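Rho GTPase-activating protein 27 (Homo sapiens, PDB 3PP2) probably switches off CDC42 and RAC1 by stimulating their GTP hydrolysis and may act in clathrin-mediated endocytosis, the chain here being its pleckstrin homology domain. Local coordinates at residues A11-T17 with H30-T36; R25-W31 with E100-Q104; G41-K47 with P66-L72; T76-A80 with I111-H115. All blocks are in the same frame, centred on the assembly; numbering follows the deposited sequence.

Interaction 1 (A11-T17 with H30-T36); sequences AGVLHRT and HWSASWT
Strands 10-21 and 32-39 pair antiparallel here in the N-terminal sheet of the PH domain, their segment axes 4.5 Å apart at 155°. The register sets G12, L14 and R16 opposite T36, S34 and S32 as hydrogen-bonded pairs (L14 N to S34 O 3.0 Å), and V13 and H15 opposite W35 and A33 as non-hydrogen-bonded pairs. On the face of V13 and H15, A33 CB lies 3.9 Å from the centroid of the H15 ring, a CH-pi contact, while W35 (chi1 t) brings CZ3 to 3.4 Å from G12 CA; W35 NE1 is hydrogen-bonded to R58 O of the second subunit. On the other face R16, chi1 p, sends NE to S34 OG (2.8 Å), its NH1 forming a salt bridge with E67. At the loop end T17 CG2 sits 3.7 Å from the centroid of the W31 six-membered ring, and H30 N donates to T17 OG1 (2.8 Å). This is the first beta-hairpin of a PH domain, with L14 against W114 of the C-terminal helix.

Interaction 2 (R25-W31 with E100-Q104); sequences RLRKKHW and EYLIQ
Segment 25-31 begins at the end of the short strand 24-25 and runs through the loop to strand 32-39; it meets strand 100-104 mainly through side chains, with no backbone hydrogen bond, and the nearest CA pairs, R25 with E100 and W31 with L102, are 8.3 and 8.7 Å apart. At one end R25 (chi1 m, chi3 p) forms a 2.7 Å salt bridge from NH2 to E100 OE1, with a weak hydrogen bond from R25 NH1 to E100 OE1 at 3.2 Å. At the other end the W31 indole (chi1 m, chi2 103°) brings CH2 to 3.7 Å from L102 CB and CZ3 to 3.7 Å from Q104 CB. Between them, K29 CE rests 3.6 Å from L102 CD1, while K29 NZ makes a weak hydrogen bond to K84 O. The remaining polar ends have partners outside the two segments: Q104 NE2 donates to K88 O and D106 OD1, Q104 OE1 accepts from R87 NH1, and W31 NE1 is hydrogen-bonded to a citrate, probably from the crystallisation liquor. One ion pair and apolar packing thus join loop and strand, while the polar end of Q104 is satisfied away from the loop.

Interaction 3 (G41-K47 with P66-L72); sequences GVLTFFK and PEYTVEL
L43, F45, V70 and L72 make up the apolar side of this pairing of strands 42-46 and 66-71. L43 CB lies 4.4 Å from V70 CB and from L72 CD2, and F45 presents its ring edge to Y68 CB (4.1 Å from F45 CD2) and to V70 CG2. L43 also packs on W114 and I118. The segment axes run antiparallel at 170°, 4.7 Å apart. L43 with V70 and F45 with Y68 are hydrogen-bonded pairs (L43 N to V70 O 2.9 Å); beyond them L72 N donates to G41 O at 2.9 Å. V42 with E71 and T44 with T69 are the non-hydrogen-bonded pairs of the outer face, where V42 CG1 meets T69 CG2 at 3.4 Å and a water joins T44 OG1 (2.7 Å) to T69 OG1 (3.0 Å). On this face E71 forms a salt bridge with R96. F45 O accepts from E67 N (2.8 Å) and Y68 N (3.1 Å), and the register slips by one, so F46 pairs with P66, their side chains diverging. E67 (phi/psi -96/-49), in a salt bridge with R16, and Y68 opposite F45 form a classic beta bulge within the antiparallel N-terminal sheet of the PH fold.

Interaction 4 (T76-A80 with I111-H115); sequences TLSWA and ISTWH
H115 lays one face of its imidazole against L77, whose CD2 stands 3.7 Å from the H115 ring centroid and 15° off the ring normal, a CH-pi contact. H115 is in the t rotamer (chi2 -73°) and its CA-to-CB bond points toward the strand; L77 (chi1 t, chi2 p) likewise points toward the helix, and their CA atoms, 7.8 Å apart, are the nearest pair. Strand 76-79, extended, and helix segment 111-115, with H115 N bonded to I111 O at 2.8 Å, run nearly antiparallel at 157°, their axes 10.5 Å apart, a gap that side chains fill. W79, chi1 m and chi2 79°, spans it: its NE1 is 3.7 Å from H115 CD2, its CH2 3.8 Å from I111 CG2, and its CZ2 4.3 Å from S112 CA. The five-membered ring of W79 and the H115 ring are tilted by 23° with centroids 4.9 Å apart, but barely overlap. Here the C-terminal helix of the PH domain packs against a strand of the second half of its barrel. No hydrogen bond links the two segments. H115 ND1 is hydrogen-bonded instead to W79 NE1 of the third subunit, and S112 OG to H115 ND1 of that subunit. Within the chain the contact therefore rests on apolar and aromatic packing, and the polar atoms of S112 and H115 find hydrogen bonds at the subunit interface.

How the interactions relate
All four contacts belong to one PH domain, in which a curled antiparallel sheet is covered by helix 108-122. Interaction 1 closes first along the chain and interaction 3 follows; strands 32-39 and 42-46, neighbours in the sheet, join them, with centres 10 Å apart. The segments of interaction 2 lie 69 residues apart, enclosing interaction 3 and crossing interactions 1 and 4; it shares H30 and W31 with interaction 1, 12 Å away, and strands 10-21 and 100-104 pair between them. Interaction 4 lies 14 to 15 Å from the other three. W114 packs on L14 and L43, and I111 on Q104, so the helix brings both halves of the sheet around one core.

Interaction 1 (A11-T17 with H30-T36)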
# COMPACT_ATOMS: atom_id res chain seq x y z
N ALA A 11 3.65 -15.05 -2.95
CA ALA A 11 3.72 -15.65 -1.64
C ALA A 11 3.89 -14.55 -0.61
O ALA A 11 4.58 -13.54 -0.85
CB ALA A 11 4.91 -16.70 -1.56
N GLY A 12 3.25 -14.73 0.54
CA GLY A 12 3.28 -13.74 1.61
C GLY A 12 2.46 -14.13 2.82
O GLY A 12 1.74 -15.12 2.77
N VAL A 13 2.60 -13.42 3.92
CA VAL A 13 1.78 -13.68 5.06
C VAL A 13 0.45 -12.91 4.98
O VAL A 13 0.45 -11.69 4.77
CB VAL A 13 2.53 -13.41 6.38
CG1 VAL A 13 1.56 -13.62 7.57
CG2 VAL A 13 3.78 -14.29 6.52
N LEU A 14 -0.66 -13.61 5.14
CA LEU A 14 -2.00 -13.04 5.12
C LEU A 14 -2.81 -13.58 6.29
O LEU A 14 -2.57 -14.68 6.78
CB LEU A 14 -2.76 -13.39 3.83
CG LEU A 14 -2.18 -12.77 2.56
CD1 LEU A 14 -2.85 -13.36 1.31
CD2 LEU A 14 -2.28 -11.26 2.60
N HIS A 15 -3.82 -12.82 6.68
CA HIS A 15 -4.83 -13.29 7.61
C HIS A 15 -5.94 -13.98 6.81
O HIS A 15 -6.34 -13.53 5.73
CB HIS A 15 -5.36 -12.17 8.44
CG HIS A 15 -4.34 -11.57 9.31
ND1 HIS A 15 -4.25 -11.84 10.65
CD2 HIS A 15 -3.37 -10.66 9.04
CE1 HIS A 15 -3.26 -11.15 11.16
NE2 HIS A 15 -2.69 -10.44 10.20
N ARG A 16 -6.43 -15.08 7.33
CA ARG A 16 -7.53 -15.79 6.67
C ARG A 16 -8.35 -16.59 7.64
O ARG A 16 -7.84 -17.05 8.67
CB ARG A 16 -6.98 -16.70 5.55
CG ARG A 16 -6.40 -18.02 5.97
CD ARG A 16 -5.16 -17.85 6.78
NE ARG A 16 -4.46 -19.10 7.07
CZ ARG A 16 -4.86 -19.97 7.96
NH1 ARG A 16 -4.12 -21.07 8.19
NH2 ARG A 16 -5.98 -19.75 8.65
N THR A 17 -9.61 -16.79 7.27
CA THR A 17 -10.47 -17.73 7.97
C THR A 17 -11.36 -18.43 6.94
O THR A 17 -11.81 -17.80 5.98
CB THR A 17 -11.38 -17.01 9.01
OG1 THR A 17 -12.20 -17.98 9.66
CG2 THR A 17 -12.28 -15.89 8.44
N HIS A 30 -12.61 -18.02 12.43
CA HIS A 30 -11.42 -18.67 12.94
C HIS A 30 -10.18 -18.08 12.27
O HIS A 30 -9.50 -18.74 11.50
CB HIS A 30 -11.51 -20.18 12.68
CG HIS A 30 -12.53 -20.86 13.53
ND1 HIS A 30 -13.87 -20.91 13.20
CD2 HIS A 30 -12.40 -21.51 14.70
CE1 HIS A 30 -14.52 -21.58 14.13
NE2 HIS A 30 -13.65 -21.95 15.06
N TRP A 31 -9.93 -16.80 12.52
CA TRP A 31 -8.80 -16.12 11.90
C TRP A 31 -7.44 -16.56 12.41
O TRP A 31 -7.24 -16.72 13.64
CB TRP A 31 -8.88 -14.60 12.12
CG TRP A 31 -9.99 -13.86 11.47
CD1 TRP A 31 -11.14 -13.40 12.08
CD2 TRP A 31 -10.02 -13.36 10.13
NE1 TRP A 31 -11.89 -12.68 11.19
CE2 TRP A 31 -11.23 -12.64 9.98
CE3 TRP A 31 -9.17 -13.49 9.02
CZ2 TRP A 31 -11.60 -12.03 8.76
CZ3 TRP A 31 -9.53 -12.89 7.84
CH2 TRP A 31 -10.73 -12.16 7.72
N SER A 32 -6.50 -16.67 11.49
CA SER A 32 -5.08 -16.82 11.77
C SER A 32 -4.29 -16.13 10.67
O SER A 32 -4.79 -16.00 9.54
CB SER A 32 -4.68 -18.29 11.73
OG SER A 32 -5.30 -19.02 12.73
N ALA A 33 -3.05 -15.75 10.97
CA ALA A 33 -2.11 -15.34 9.95
C ALA A 33 -1.25 -16.50 9.53
O ALA A 33 -0.75 -17.24 10.37
CB ALA A 33 -1.21 -14.19 10.45
N SER A 34 -1.09 -16.71 8.25
CA SER A 34 -0.23 -17.75 7.72
C SER A 34 0.48 -17.36 6.48
O SER A 34 0.00 -16.50 5.73
CB SER A 34 -1.02 -19.03 7.44
OG SER A 34 -1.81 -18.94 6.27
N TRP A 35 1.60 -18.01 6.25
CA TRP A 35 2.17 -18.02 4.93
C TRP A 35 1.12 -18.54 3.94
O TRP A 35 0.31 -19.42 4.25
CB TRP A 35 3.40 -18.93 4.91
CG TRP A 35 4.25 -18.89 3.70
CD1 TRP A 35 4.52 -19.91 2.86
CD2 TRP A 35 4.94 -17.74 3.20
NE1 TRP A 35 5.36 -19.46 1.85
CE2 TRP A 35 5.63 -18.13 2.05
CE3 TRP A 35 5.06 -16.42 3.64
CZ2 TRP A 35 6.43 -17.25 1.32
CZ3 TRP A 35 5.84 -15.52 2.89
CH2 TRP A 35 6.52 -15.95 1.77
N THR A 36 1.15 -17.94 2.76
CA THR A 36 0.18 -18.16 1.69
C THR A 36 0.96 -18.17 0.40
O THR A 36 1.81 -17.30 0.18
CB THR A 36 -0.87 -17.02 1.66
OG1 THR A 36 -1.49 -16.91 2.96
CG2 THR A 36 -1.96 -17.26 0.62
O HOH W 1 -7.07 -20.45 11.12

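Interaction 2 (R25-W31 with E100-Q104)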
# COMPACT_ATOMS: atom_id res chain seq x y z
N ARG A 25 -22.32 -22.85 6.18
CA ARG A 25 -21.66 -21.75 6.89
C ARG A 25 -21.13 -22.25 8.25
O ARG A 25 -21.80 -23.06 8.93
CB ARG A 25 -22.65 -20.62 7.12
CG ARG A 25 -23.15 -19.96 5.82
CD ARG A 25 -23.31 -18.46 5.94
NE ARG A 25 -21.98 -17.88 5.94
CZ ARG A 25 -21.22 -17.72 4.85
NH1 ARG A 25 -20.01 -17.20 4.98
NH2 ARG A 25 -21.65 -18.08 3.63
N LEU A 26 -19.97 -21.75 8.65
CA LEU A 26 -19.42 -21.96 9.99
C LEU A 26 -20.04 -21.01 10.97
O LEU A 26 -20.40 -19.89 10.59
CB LEU A 26 -17.90 -21.83 9.96
CG LEU A 26 -17.23 -22.85 9.02
CD1 LEU A 26 -15.68 -22.71 9.19
CD2 LEU A 26 -17.74 -24.33 9.23
N ARG A 27 -20.13 -21.43 12.24
CA ARG A 27 -20.79 -20.63 13.29
C ARG A 27 -20.03 -19.35 13.59
O ARG A 27 -20.64 -18.30 13.79
CB ARG A 27 -20.92 -21.49 14.55
CG ARG A 27 -21.73 -20.87 15.70
CD ARG A 27 -21.86 -21.93 16.83
NE ARG A 27 -22.17 -21.35 18.14
N LYS A 28 -18.70 -19.43 13.66
CA LYS A 28 -17.89 -18.23 13.96
C LYS A 28 -16.65 -18.19 13.11
O LYS A 28 -16.32 -19.16 12.45
CB LYS A 28 -17.52 -18.16 15.42
CG LYS A 28 -16.48 -19.14 15.89
CD LYS A 28 -16.31 -19.05 17.44
N LYS A 29 -15.98 -17.05 13.14
CA LYS A 29 -14.72 -16.90 12.43
C LYS A 29 -13.57 -17.53 13.20
O LYS A 29 -13.61 -17.65 14.45
CB LYS A 29 -14.48 -15.43 12.08
CG LYS A 29 -15.41 -15.00 10.90
CD LYS A 29 -15.35 -13.59 10.56
CE LYS A 29 -16.49 -13.22 9.63
NZ LYS A 29 -17.82 -13.23 10.32
N HIS A 30 -12.61 -18.02 12.43
CA HIS A 30 -11.42 -18.67 12.94
C HIS A 30 -10.18 -18.08 12.27
O HIS A 30 -9.50 -18.74 11.50
CB HIS A 30 -11.51 -20.18 12.68
CG HIS A 30 -12.53 -20.86 13.53
ND1 HIS A 30 -13.87 -20.91 13.20
CD2 HIS A 30 -12.40 -21.51 14.70
CE1 HIS A 30 -14.52 -21.58 14.13
NE2 HIS A 30 -13.65 -21.95 15.06
N TRP A 31 -9.93 -16.80 12.52
CA TRP A 31 -8.80 -16.12 11.90
C TRP A 31 -7.44 -16.56 12.41
O TRP A 31 -7.24 -16.72 13.64
CB TRP A 31 -8.88 -14.60 12.12
CG TRP A 31 -9.99 -13.86 11.47
CD1 TRP A 31 -11.14 -13.40 12.08
CD2 TRP A 31 -10.02 -13.36 10.13
NE1 TRP A 31 -11.89 -12.68 11.19
CE2 TRP A 31 -11.23 -12.64 9.98
CE3 TRP A 31 -9.17 -13.49 9.02
CZ2 TRP A 31 -11.60 -12.03 8.76
CZ3 TRP A 31 -9.53 -12.89 7.84
CH2 TRP A 31 -10.73 -12.16 7.72
N GLU A 100 -15.88 -21.42 1.37
CA GLU A 100 -15.68 -19.98 1.34
C GLU A 100 -14.63 -19.60 2.38
O GLU A 100 -14.55 -20.21 3.45
CB GLU A 100 -17.01 -19.23 1.62
CG GLU A 100 -18.14 -19.47 0.57
CD GLU A 100 -19.45 -18.75 0.87
OE1 GLU A 100 -19.53 -18.06 1.91
OE2 GLU A 100 -20.39 -18.88 0.05
N TYR A 101 -13.86 -18.57 2.05
CA TYR A 101 -12.76 -18.05 2.89
C TYR A 101 -12.78 -16.54 2.82
O TYR A 101 -13.15 -15.97 1.79
CB TYR A 101 -11.39 -18.53 2.37
CG TYR A 101 -11.29 -20.03 2.30
CD1 TYR A 101 -10.73 -20.78 3.32
CD2 TYR A 101 -11.79 -20.70 1.18
CE1 TYR A 101 -10.69 -22.15 3.24
CE2 TYR A 101 -11.77 -22.05 1.08
CZ TYR A 101 -11.20 -22.81 2.12
OH TYR A 101 -11.18 -24.19 2.03
N LEU A 102 -12.40 -15.91 3.93
CA LEU A 102 -12.05 -14.51 3.95
C LEU A 102 -10.55 -14.37 4.06
O LEU A 102 -9.91 -15.14 4.78
CB LEU A 102 -12.75 -13.77 5.08
CG LEU A 102 -14.26 -13.87 5.12
CD1 LEU A 102 -14.86 -13.24 6.38
CD2 LEU A 102 -14.92 -13.35 3.89
N ILE A 103 -10.01 -13.32 3.42
CA ILE A 103 -8.58 -13.05 3.32
C ILE A 103 -8.41 -11.59 3.68
O ILE A 103 -9.18 -10.74 3.21
CB ILE A 103 -8.03 -13.34 1.89
CG1 ILE A 103 -8.44 -14.74 1.42
CG2 ILE A 103 -6.54 -13.09 1.80
CD1 ILE A 103 -8.14 -14.97 -0.04
N GLN A 104 -7.43 -11.29 4.53
CA GLN A 104 -7.31 -9.91 5.05
C GLN A 104 -5.89 -9.53 5.33
O GLN A 104 -5.05 -10.38 5.65
CB GLN A 104 -8.14 -9.84 6.34
CG GLN A 104 -8.37 -8.48 6.94
CD GLN A 104 -7.33 -8.07 7.95
OE1 GLN A 104 -6.68 -8.91 8.61
NE2 GLN A 104 -7.19 -6.75 8.12

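Interaction 3 (G41-K47 with P66-L72)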
# COMPACT_ATOMS: atom_id res chain seq x y z
N GLY A 41 -2.46 -21.43 -10.45
CA GLY A 41 -3.91 -21.50 -10.28
C GLY A 41 -4.43 -22.14 -8.98
O GLY A 41 -5.60 -22.49 -8.88
N VAL A 42 -3.55 -22.31 -7.99
CA VAL A 42 -3.90 -22.90 -6.68
C VAL A 42 -3.38 -21.99 -5.56
O VAL A 42 -2.23 -21.57 -5.58
CB VAL A 42 -3.29 -24.26 -6.54
CG1 VAL A 42 -3.62 -24.86 -5.18
CG2 VAL A 42 -3.79 -25.18 -7.69
N LEU A 43 -4.24 -21.70 -4.60
CA LEU A 43 -3.93 -20.84 -3.45
C LEU A 43 -3.87 -21.70 -2.22
O LEU A 43 -4.87 -22.33 -1.84
CB LEU A 43 -5.00 -19.76 -3.28
CG LEU A 43 -4.79 -18.70 -2.20
CD1 LEU A 43 -3.59 -17.84 -2.51
CD2 LEU A 43 -6.11 -17.89 -1.99
N THR A 44 -2.69 -21.74 -1.60
CA THR A 44 -2.44 -22.57 -0.45
C THR A 44 -2.19 -21.69 0.79
O THR A 44 -1.30 -20.86 0.77
CB THR A 44 -1.25 -23.50 -0.67
OG1 THR A 44 -1.48 -24.32 -1.83
CG2 THR A 44 -1.02 -24.38 0.57
N PHE A 45 -2.99 -21.90 1.83
CA PHE A 45 -2.78 -21.31 3.12
C PHE A 45 -2.12 -22.35 4.01
O PHE A 45 -2.68 -23.43 4.21
CB PHE A 45 -4.11 -20.91 3.74
CG PHE A 45 -4.81 -19.81 3.02
CD1 PHE A 45 -4.33 -18.52 3.07
CD2 PHE A 45 -5.96 -20.07 2.29
CE1 PHE A 45 -4.99 -17.52 2.42
CE2 PHE A 45 -6.62 -19.07 1.62
CZ PHE A 45 -6.13 -17.79 1.71
N PHE A 46 -0.94 -22.04 4.52
CA PHE A 46 -0.22 -22.95 5.42
C PHE A 46 -0.75 -22.86 6.82
O PHE A 46 -1.63 -22.07 7.15
CB PHE A 46 1.29 -22.64 5.28
CG PHE A 46 1.86 -23.11 3.98
CD1 PHE A 46 1.78 -22.33 2.82
CD2 PHE A 46 2.41 -24.36 3.87
CE1 PHE A 46 2.26 -22.80 1.65
CE2 PHE A 46 2.86 -24.83 2.66
CZ PHE A 46 2.79 -24.06 1.56
N LYS A 47 -0.26 -23.75 7.66
CA LYS A 47 -0.58 -23.75 9.05
C LYS A 47 -0.30 -22.37 9.65
O LYS A 47 0.56 -21.63 9.14
CB LYS A 47 0.27 -24.84 9.74
CG LYS A 47 -0.11 -25.15 11.18
CD LYS A 47 0.81 -26.24 11.76
CE LYS A 47 0.28 -26.84 13.08
NZ LYS A 47 1.10 -27.97 13.61
N PRO A 66 0.31 -27.58 4.45
CA PRO A 66 -0.89 -26.83 4.10
C PRO A 66 -2.06 -27.06 5.05
O PRO A 66 -2.32 -28.22 5.49
CB PRO A 66 -1.23 -27.33 2.69
CG PRO A 66 -0.01 -27.88 2.20
CD PRO A 66 0.69 -28.49 3.37
N GLU A 67 -2.76 -25.98 5.35
CA GLU A 67 -4.01 -26.07 6.08
C GLU A 67 -5.23 -26.08 5.17
O GLU A 67 -6.11 -26.93 5.35
CB GLU A 67 -4.15 -24.95 7.12
CG GLU A 67 -5.39 -25.17 7.98
CD GLU A 67 -5.45 -24.45 9.28
OE1 GLU A 67 -4.71 -23.48 9.47
OE2 GLU A 67 -6.28 -24.89 10.13
N TYR A 68 -5.26 -25.12 4.24
CA TYR A 68 -6.38 -24.98 3.29
C TYR A 68 -5.79 -24.81 1.89
O TYR A 68 -4.86 -24.01 1.69
CB TYR A 68 -7.23 -23.75 3.59
CG TYR A 68 -7.78 -23.66 4.98
CD1 TYR A 68 -8.65 -24.61 5.47
CD2 TYR A 68 -7.46 -22.62 5.81
CE1 TYR A 68 -9.15 -24.53 6.76
CE2 TYR A 68 -7.99 -22.53 7.10
CZ TYR A 68 -8.84 -23.50 7.56
OH TYR A 68 -9.34 -23.42 8.87
N THR A 69 -6.29 -25.58 0.93
CA THR A 69 -5.89 -25.41 -0.46
C THR A 69 -7.15 -25.03 -1.24
O THR A 69 -8.21 -25.69 -1.12
CB THR A 69 -5.22 -26.67 -0.98
OG1 THR A 69 -4.10 -27.00 -0.13
CG2 THR A 69 -4.76 -26.53 -2.44
N VAL A 70 -7.04 -24.01 -2.04
CA VAL A 70 -8.15 -23.58 -2.82
C VAL A 70 -7.76 -23.60 -4.29
O VAL A 70 -6.90 -22.84 -4.72
CB VAL A 70 -8.63 -22.16 -2.42
CG1 VAL A 70 -9.88 -21.84 -3.21
CG2 VAL A 70 -8.78 -22.06 -0.86
N GLU A 71 -8.37 -24.50 -5.06
CA GLU A 71 -8.17 -24.54 -6.49
C GLU A 71 -8.99 -23.41 -7.09
O GLU A 71 -10.15 -23.25 -6.77
CB GLU A 71 -8.54 -25.93 -7.06
CG GLU A 71 -7.68 -27.04 -6.47
CD GLU A 71 -8.08 -28.43 -6.88
OE1 GLU A 71 -8.92 -28.58 -7.78
OE2 GLU A 71 -7.52 -29.41 -6.28
N LEU A 72 -8.38 -22.61 -7.93
CA LEU A 72 -9.04 -21.38 -8.37
C LEU A 72 -9.93 -21.54 -9.61
O LEU A 72 -10.70 -20.67 -9.90
CB LEU A 72 -8.02 -20.27 -8.61
CG LEU A 72 -7.26 -19.83 -7.35
CD1 LEU A 72 -6.21 -18.78 -7.72
CD2 LEU A 72 -8.19 -19.36 -6.24
O HOH W 2 -1.49 -27.02 -1.54

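Interaction 4 (T76-A80 with I111-H115)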
# COMPACT_ATOMS: atom_id res chain seq x y z
N THR A 76 -14.86 -17.82 -7.26
CA THR A 76 -15.37 -16.45 -7.32
C THR A 76 -14.65 -15.63 -6.25
O THR A 76 -14.57 -16.04 -5.10
CB THR A 76 -16.87 -16.42 -7.07
OG1 THR A 76 -17.52 -17.19 -8.08
CG2 THR A 76 -17.43 -14.99 -7.17
N LEU A 77 -14.10 -14.49 -6.67
CA LEU A 77 -13.39 -13.55 -5.79
C LEU A 77 -14.13 -12.24 -5.76
O LEU A 77 -14.50 -11.72 -6.82
CB LEU A 77 -12.00 -13.36 -6.35
CG LEU A 77 -11.11 -12.29 -5.73
CD1 LEU A 77 -10.68 -12.72 -4.33
CD2 LEU A 77 -9.89 -12.04 -6.67
N SER A 78 -14.21 -11.65 -4.59
CA SER A 78 -14.77 -10.33 -4.42
C SER A 78 -14.16 -9.61 -3.24
O SER A 78 -13.50 -10.21 -2.42
CB SER A 78 -16.26 -10.41 -4.21
OG SER A 78 -16.58 -11.18 -3.09
N TRP A 79 -14.35 -8.31 -3.18
CA TRP A 79 -14.20 -7.57 -1.94
C TRP A 79 -15.43 -7.89 -1.09
O TRP A 79 -16.57 -7.77 -1.54
CB TRP A 79 -14.06 -6.08 -2.19
CG TRP A 79 -12.80 -5.69 -2.85
CD1 TRP A 79 -12.50 -5.80 -4.18
CD2 TRP A 79 -11.62 -5.13 -2.22
NE1 TRP A 79 -11.25 -5.32 -4.42
CE2 TRP A 79 -10.68 -4.90 -3.24
CE3 TRP A 79 -11.30 -4.77 -0.91
CZ2 TRP A 79 -9.39 -4.37 -2.98
CZ3 TRP A 79 -10.04 -4.21 -0.65
CH2 TRP A 79 -9.11 -4.02 -1.69
N ALA A 80 -15.20 -8.29 0.15
CA ALA A 80 -16.31 -8.67 1.02
C ALA A 80 -17.17 -7.47 1.37
O ALA A 80 -16.66 -6.36 1.50
CB ALA A 80 -15.81 -9.29 2.28
N ILE A 111 -3.46 -6.23 0.06
CA ILE A 111 -4.71 -6.93 -0.33
C ILE A 111 -5.04 -6.69 -1.80
O ILE A 111 -5.42 -7.61 -2.50
CB ILE A 111 -5.85 -6.57 0.62
CG1 ILE A 111 -5.64 -7.37 1.94
CG2 ILE A 111 -7.25 -6.80 0.05
CD1 ILE A 111 -5.96 -8.89 1.80
N SER A 112 -4.90 -5.46 -2.29
CA SER A 112 -5.23 -5.21 -3.71
C SER A 112 -4.31 -5.99 -4.64
O SER A 112 -4.74 -6.53 -5.64
CB SER A 112 -5.18 -3.71 -3.98
OG SER A 112 -5.46 -3.44 -5.34
N THR A 113 -3.02 -6.03 -4.29
CA THR A 113 -2.09 -6.79 -5.11
C THR A 113 -2.41 -8.30 -5.08
O THR A 113 -2.26 -8.99 -6.09
CB THR A 113 -0.62 -6.52 -4.78
OG1 THR A 113 -0.32 -6.98 -3.45
CG2 THR A 113 -0.30 -5.00 -4.94
N TRP A 114 -2.83 -8.81 -3.94
CA TRP A 114 -3.29 -10.20 -3.87
C TRP A 114 -4.58 -10.44 -4.65
O TRP A 114 -4.74 -11.47 -5.29
CB TRP A 114 -3.44 -10.68 -2.42
CG TRP A 114 -2.16 -11.18 -1.84
CD1 TRP A 114 -1.27 -10.50 -1.08
CD2 TRP A 114 -1.65 -12.49 -1.98
NE1 TRP A 114 -0.22 -11.29 -0.73
CE2 TRP A 114 -0.42 -12.53 -1.26
CE3 TRP A 114 -2.10 -13.65 -2.61
CZ2 TRP A 114 0.34 -13.68 -1.15
CZ3 TRP A 114 -1.32 -14.80 -2.50
CH2 TRP A 114 -0.12 -14.80 -1.79
N HIS A 115 -5.50 -9.49 -4.61
CA HIS A 115 -6.68 -9.60 -5.41
C HIS A 115 -6.32 -9.75 -6.87
O HIS A 115 -6.84 -10.62 -7.56
CB HIS A 115 -7.57 -8.36 -5.18
CG HIS A 115 -8.80 -8.34 -6.00
ND1 HIS A 115 -8.78 -8.08 -7.35
CD2 HIS A 115 -10.10 -8.58 -5.69
CE1 HIS A 115 -10.00 -8.19 -7.83
NE2 HIS A 115 -10.83 -8.45 -6.83